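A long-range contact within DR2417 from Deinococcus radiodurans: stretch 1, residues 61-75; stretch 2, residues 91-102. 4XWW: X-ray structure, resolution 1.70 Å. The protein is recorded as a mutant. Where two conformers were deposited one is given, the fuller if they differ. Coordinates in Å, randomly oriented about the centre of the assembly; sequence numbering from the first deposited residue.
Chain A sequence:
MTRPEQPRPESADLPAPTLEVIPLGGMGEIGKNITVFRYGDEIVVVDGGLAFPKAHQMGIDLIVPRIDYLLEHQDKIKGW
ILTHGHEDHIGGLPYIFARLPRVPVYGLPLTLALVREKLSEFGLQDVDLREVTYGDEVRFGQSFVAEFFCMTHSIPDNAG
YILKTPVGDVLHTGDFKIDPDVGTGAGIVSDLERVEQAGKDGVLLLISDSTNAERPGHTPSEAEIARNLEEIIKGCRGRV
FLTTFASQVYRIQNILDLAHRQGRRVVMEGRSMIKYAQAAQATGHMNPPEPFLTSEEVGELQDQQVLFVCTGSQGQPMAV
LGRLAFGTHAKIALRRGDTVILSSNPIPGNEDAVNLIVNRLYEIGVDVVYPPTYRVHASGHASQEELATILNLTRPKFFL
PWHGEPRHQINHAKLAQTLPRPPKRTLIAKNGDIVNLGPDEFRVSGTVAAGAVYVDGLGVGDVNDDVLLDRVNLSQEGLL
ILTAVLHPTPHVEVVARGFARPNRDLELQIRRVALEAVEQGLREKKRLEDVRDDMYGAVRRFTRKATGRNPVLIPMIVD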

# COMPACT_ATOMS: atom_id res chain seq x y z
N ASP A 61 -3.70 11.47 12.99
CA ASP A 61 -4.37 10.33 13.60
C ASP A 61 -5.70 9.98 12.93
O ASP A 61 -5.97 8.81 12.65
CB ASP A 61 -4.61 10.59 15.09
CG ASP A 61 -3.34 10.91 15.83
OD1 ASP A 61 -2.29 10.30 15.52
OD2 ASP A 61 -3.36 11.78 16.72
N LEU A 62 -6.53 10.98 12.68
CA LEU A 62 -7.80 10.74 12.01
C LEU A 62 -8.29 12.00 11.31
O LEU A 62 -7.72 13.07 11.46
CB LEU A 62 -8.85 10.25 13.01
CG LEU A 62 -9.07 11.12 14.25
CD1 LEU A 62 -10.38 11.92 14.15
CD2 LEU A 62 -9.05 10.26 15.52
N ILE A 63 -9.34 11.84 10.51
CA ILE A 63 -9.88 12.94 9.72
C ILE A 63 -11.39 13.07 10.01
O ILE A 63 -12.10 12.09 10.03
CB ILE A 63 -9.65 12.71 8.20
CG1 ILE A 63 -8.17 12.42 7.92
CG2 ILE A 63 -10.17 13.89 7.41
CD1 ILE A 63 -7.89 11.89 6.52
N VAL A 64 -11.85 14.29 10.22
CA VAL A 64 -13.27 14.51 10.49
C VAL A 64 -13.79 15.51 9.48
O VAL A 64 -13.01 16.22 8.86
CB VAL A 64 -13.50 14.99 11.93
CG1 VAL A 64 -13.07 13.91 12.90
CG2 VAL A 64 -12.76 16.28 12.20
N PRO A 65 -15.12 15.58 9.29
CA PRO A 65 -15.64 16.43 8.22
C PRO A 65 -15.64 17.90 8.58
O PRO A 65 -15.80 18.26 9.75
CB PRO A 65 -17.09 15.94 8.03
CG PRO A 65 -17.23 14.69 8.83
CD PRO A 65 -16.18 14.75 9.91
N ARG A 66 -15.45 18.75 7.58
CA ARG A 66 -15.73 20.18 7.71
C ARG A 66 -17.22 20.36 7.91
O ARG A 66 -18.01 19.82 7.15
CB ARG A 66 -15.26 20.94 6.47
CG ARG A 66 -13.77 21.32 6.48
CD ARG A 66 -13.60 22.83 6.31
NE ARG A 66 -13.55 23.19 4.89
CZ ARG A 66 -13.91 24.37 4.40
NH1 ARG A 66 -13.83 24.58 3.09
NH2 ARG A 66 -14.34 25.34 5.19
N ILE A 67 -17.61 21.13 8.92
CA ILE A 67 -19.04 21.30 9.20
C ILE A 67 -19.46 22.75 9.08
O ILE A 67 -20.47 23.15 9.68
CB ILE A 67 -19.43 20.76 10.60
CG1 ILE A 67 -18.62 21.44 11.70
CG2 ILE A 67 -19.30 19.23 10.64
CD1 ILE A 67 -19.20 21.24 13.09
N ASP A 68 -18.72 23.53 8.29
CA ASP A 68 -19.08 24.92 8.01
C ASP A 68 -20.56 25.07 7.72
O ASP A 68 -21.21 25.99 8.22
CB ASP A 68 -18.30 25.46 6.80
CG ASP A 68 -16.80 25.34 6.97
OD1 ASP A 68 -16.33 24.28 7.42
OD2 ASP A 68 -16.09 26.31 6.63
N TYR A 69 -21.10 24.16 6.90
CA TYR A 69 -22.51 24.25 6.52
C TYR A 69 -23.43 24.15 7.74
O TYR A 69 -24.38 24.93 7.87
CB TYR A 69 -22.87 23.17 5.50
CG TYR A 69 -24.31 23.26 5.04
CD1 TYR A 69 -24.68 24.09 3.99
CD2 TYR A 69 -25.30 22.51 5.66
CE1 TYR A 69 -26.00 24.17 3.58
CE2 TYR A 69 -26.60 22.57 5.25
CZ TYR A 69 -26.96 23.40 4.21
OH TYR A 69 -28.28 23.47 3.82
N LEU A 70 -23.17 23.18 8.61
CA LEU A 70 -24.00 22.96 9.79
C LEU A 70 -23.91 24.11 10.77
O LEU A 70 -24.90 24.46 11.43
CB LEU A 70 -23.61 21.65 10.49
CG LEU A 70 -23.81 20.40 9.63
CD1 LEU A 70 -23.44 19.12 10.38
CD2 LEU A 70 -25.24 20.35 9.18
N LEU A 71 -22.74 24.72 10.88
CA LEU A 71 -22.57 25.90 11.73
C LEU A 71 -23.40 27.06 11.22
O LEU A 71 -24.01 27.77 12.00
CB LEU A 71 -21.09 26.30 11.80
CG LEU A 71 -20.21 25.24 12.47
CD1 LEU A 71 -18.74 25.54 12.21
CD2 LEU A 71 -20.49 25.21 13.97
N GLU A 72 -23.42 27.25 9.91
CA GLU A 72 -24.17 28.35 9.33
C GLU A 72 -25.66 28.19 9.60
O GLU A 72 -26.37 29.17 9.79
CB GLU A 72 -23.91 28.46 7.82
CG GLU A 72 -24.82 29.47 7.14
CD GLU A 72 -24.51 29.66 5.67
OE1 GLU A 72 -23.40 29.29 5.25
OE2 GLU A 72 -25.38 30.19 4.95
N HIS A 73 -26.11 26.94 9.61
CA HIS A 73 -27.54 26.64 9.68
C HIS A 73 -27.93 25.88 10.94
O HIS A 73 -28.91 25.13 10.94
CB HIS A 73 -27.96 25.85 8.45
CG HIS A 73 -27.68 26.54 7.16
ND1 HIS A 73 -28.54 27.48 6.61
CD2 HIS A 73 -26.64 26.43 6.29
CE1 HIS A 73 -28.04 27.91 5.47
NE2 HIS A 73 -26.89 27.29 5.25
N GLN A 74 -27.18 26.09 12.02
CA GLN A 74 -27.32 25.23 13.19
C GLN A 74 -28.71 25.29 13.81
O GLN A 74 -29.20 24.28 14.30
CB GLN A 74 -26.26 25.57 14.25
CG GLN A 74 -26.14 27.03 14.62
CD GLN A 74 -25.00 27.26 15.60
OE1 GLN A 74 -25.18 27.17 16.81
NE2 GLN A 74 -23.81 27.53 15.07
N ASP A 75 -29.35 26.46 13.76
CA ASP A 75 -30.69 26.62 14.30
C ASP A 75 -31.75 25.82 13.57
O ASP A 75 -32.85 25.63 14.07
CB ASP A 75 -31.09 28.10 14.27
CG ASP A 75 -30.38 28.91 15.32
OD1 ASP A 75 -29.87 28.31 16.29
OD2 ASP A 75 -30.33 30.15 15.18
N GLY A 91 -17.41 8.19 14.35
CA GLY A 91 -16.15 8.64 14.92
C GLY A 91 -15.93 10.14 14.99
O GLY A 91 -15.11 10.61 15.78
N GLY A 92 -16.64 10.89 14.16
CA GLY A 92 -16.55 12.33 14.19
C GLY A 92 -17.51 13.04 15.14
O GLY A 92 -17.43 14.24 15.31
N LEU A 93 -18.42 12.29 15.76
CA LEU A 93 -19.46 12.92 16.58
C LEU A 93 -18.94 13.75 17.78
O LEU A 93 -19.50 14.82 18.06
CB LEU A 93 -20.46 11.85 17.04
CG LEU A 93 -21.22 11.23 15.86
CD1 LEU A 93 -22.12 10.08 16.28
CD2 LEU A 93 -22.05 12.30 15.13
N PRO A 94 -17.88 13.29 18.48
CA PRO A 94 -17.34 14.14 19.56
C PRO A 94 -16.93 15.53 19.07
O PRO A 94 -17.21 16.53 19.72
CB PRO A 94 -16.10 13.36 20.02
CG PRO A 94 -16.40 11.96 19.68
CD PRO A 94 -17.18 12.00 18.41
N TYR A 95 -16.30 15.57 17.91
CA TYR A 95 -15.85 16.82 17.31
C TYR A 95 -17.02 17.66 16.79
O TYR A 95 -17.05 18.88 16.98
CB TYR A 95 -14.85 16.53 16.19
CG TYR A 95 -13.73 15.64 16.67
CD1 TYR A 95 -13.84 14.25 16.61
CD2 TYR A 95 -12.57 16.18 17.23
CE1 TYR A 95 -12.81 13.43 17.06
CE2 TYR A 95 -11.55 15.37 17.68
CZ TYR A 95 -11.67 14.00 17.59
OH TYR A 95 -10.66 13.18 18.04
N ILE A 96 -17.97 17.01 16.14
CA ILE A 96 -19.15 17.68 15.59
C ILE A 96 -20.13 18.14 16.69
O ILE A 96 -20.52 19.32 16.72
CB ILE A 96 -19.87 16.75 14.56
CG1 ILE A 96 -18.95 16.42 13.38
CG2 ILE A 96 -21.21 17.38 14.11
CD1 ILE A 96 -19.38 15.23 12.55
N PHE A 97 -20.52 17.24 17.59
CA PHE A 97 -21.52 17.60 18.61
C PHE A 97 -21.03 18.72 19.54
O PHE A 97 -21.83 19.50 20.03
CB PHE A 97 -21.93 16.38 19.46
CG PHE A 97 -22.82 15.39 18.75
CD1 PHE A 97 -23.47 15.72 17.58
CD2 PHE A 97 -23.01 14.12 19.29
CE1 PHE A 97 -24.30 14.79 16.93
CE2 PHE A 97 -23.83 13.18 18.65
CZ PHE A 97 -24.48 13.53 17.47
N ALA A 98 -19.72 18.80 19.78
CA ALA A 98 -19.19 19.83 20.68
C ALA A 98 -19.41 21.24 20.13
O ALA A 98 -19.44 22.21 20.89
CB ALA A 98 -17.71 19.60 20.95
N ARG A 99 -19.57 21.35 18.81
CA ARG A 99 -19.67 22.66 18.18
C ARG A 99 -21.11 23.05 17.79
O ARG A 99 -21.33 24.13 17.25
CB ARG A 99 -18.77 22.70 16.95
CG ARG A 99 -17.31 22.39 17.25
CD ARG A 99 -16.40 22.91 16.15
NE ARG A 99 -16.54 24.35 15.99
CZ ARG A 99 -16.03 25.05 14.98
NH1 ARG A 99 -15.33 24.44 14.03
NH2 ARG A 99 -16.22 26.36 14.92
N LEU A 100 -22.07 22.18 18.07
CA LEU A 100 -23.46 22.41 17.66
C LEU A 100 -24.46 22.34 18.83
O LEU A 100 -24.15 21.81 19.89
CB LEU A 100 -23.84 21.40 16.57
CG LEU A 100 -23.13 21.57 15.22
CD1 LEU A 100 -23.40 20.37 14.32
CD2 LEU A 100 -23.54 22.86 14.52
N PRO A 101 -25.68 22.88 18.63
CA PRO A 101 -26.73 22.77 19.65
C PRO A 101 -27.07 21.33 20.01
O PRO A 101 -26.92 20.44 19.16
CB PRO A 101 -27.94 23.43 18.98
CG PRO A 101 -27.34 24.41 18.03
CD PRO A 101 -26.12 23.72 17.50
N ARG A 102 -27.50 21.09 21.24
CA ARG A 102 -27.99 19.77 21.60
C ARG A 102 -29.32 19.52 20.90
O ARG A 102 -30.27 20.27 21.06
CB ARG A 102 -28.14 19.64 23.11
CG ARG A 102 -26.82 19.75 23.87
CD ARG A 102 -25.78 18.78 23.32
NE ARG A 102 -24.60 18.71 24.18
CZ ARG A 102 -23.48 19.39 23.96
NH1 ARG A 102 -23.38 20.19 22.91
NH2 ARG A 102 -22.46 19.25 24.80
O HOH W 1 -23.55 26.19 18.52

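What holds the two stretches together? Mainly packing: no direct hydrogen bond crosses between them; 625 Å² is buried, largely between apolar side chains. The strand of stretch 1 and the helix of stretch 2 run at 37° to one another, their axes 8.7 Å apart at the closest.

Where do the backbones come nearest? At V64 and G92, whose CA atoms lie 5.4 Å apart. G92 has no side chain, and V64 CG1 comes within 4.0 Å of G92 CA; an ideal CB on G92 would lie 3.5 Å from P65 CD, a tight fit. The same V64 CG1 also reaches Y95 CD1 at 3.8 Å, while L62 CD1 approaches Y95 CE1 at 4.1 Å, both oblique to the ring.

How does I67 fit against the helix? Standing at the N-cap position of its own helix, it points toward stretch 2. Its CG2 packs on I96 CG1 at 3.9 Å, and its CD1 reaches R99 CB at 4.1 Å. I96 CD1 extends to P65 CD, 4.2 Å away, joining the strand's packing to that of I67.

What receives L100? A hollow lined by L70, L71 and Q74: L100 CD2 lies 3.7 Å from L70 O, 3.9 Å from L71 CD2 and 3.8 Å from Q74 CB, while L100 CD1 meets L70 CB at 4.0 Å. Its CA-to-CB bond runs sideways to stretch 1, but the end of the side chain comes nearer.

How is the margin closed? L71 CD1 lies over one face of the R99 guanidinium, 3.8 Å from R99 NH2. Q74 NE2 donates to L71 O at 3.1 Å, leaving Q74 OE1 against P101 CD at 3.6 Å. A water bridges the stretches, donating to Q74 OE1 (2.6 Å from the water O) and R99 O (3.3 Å from it).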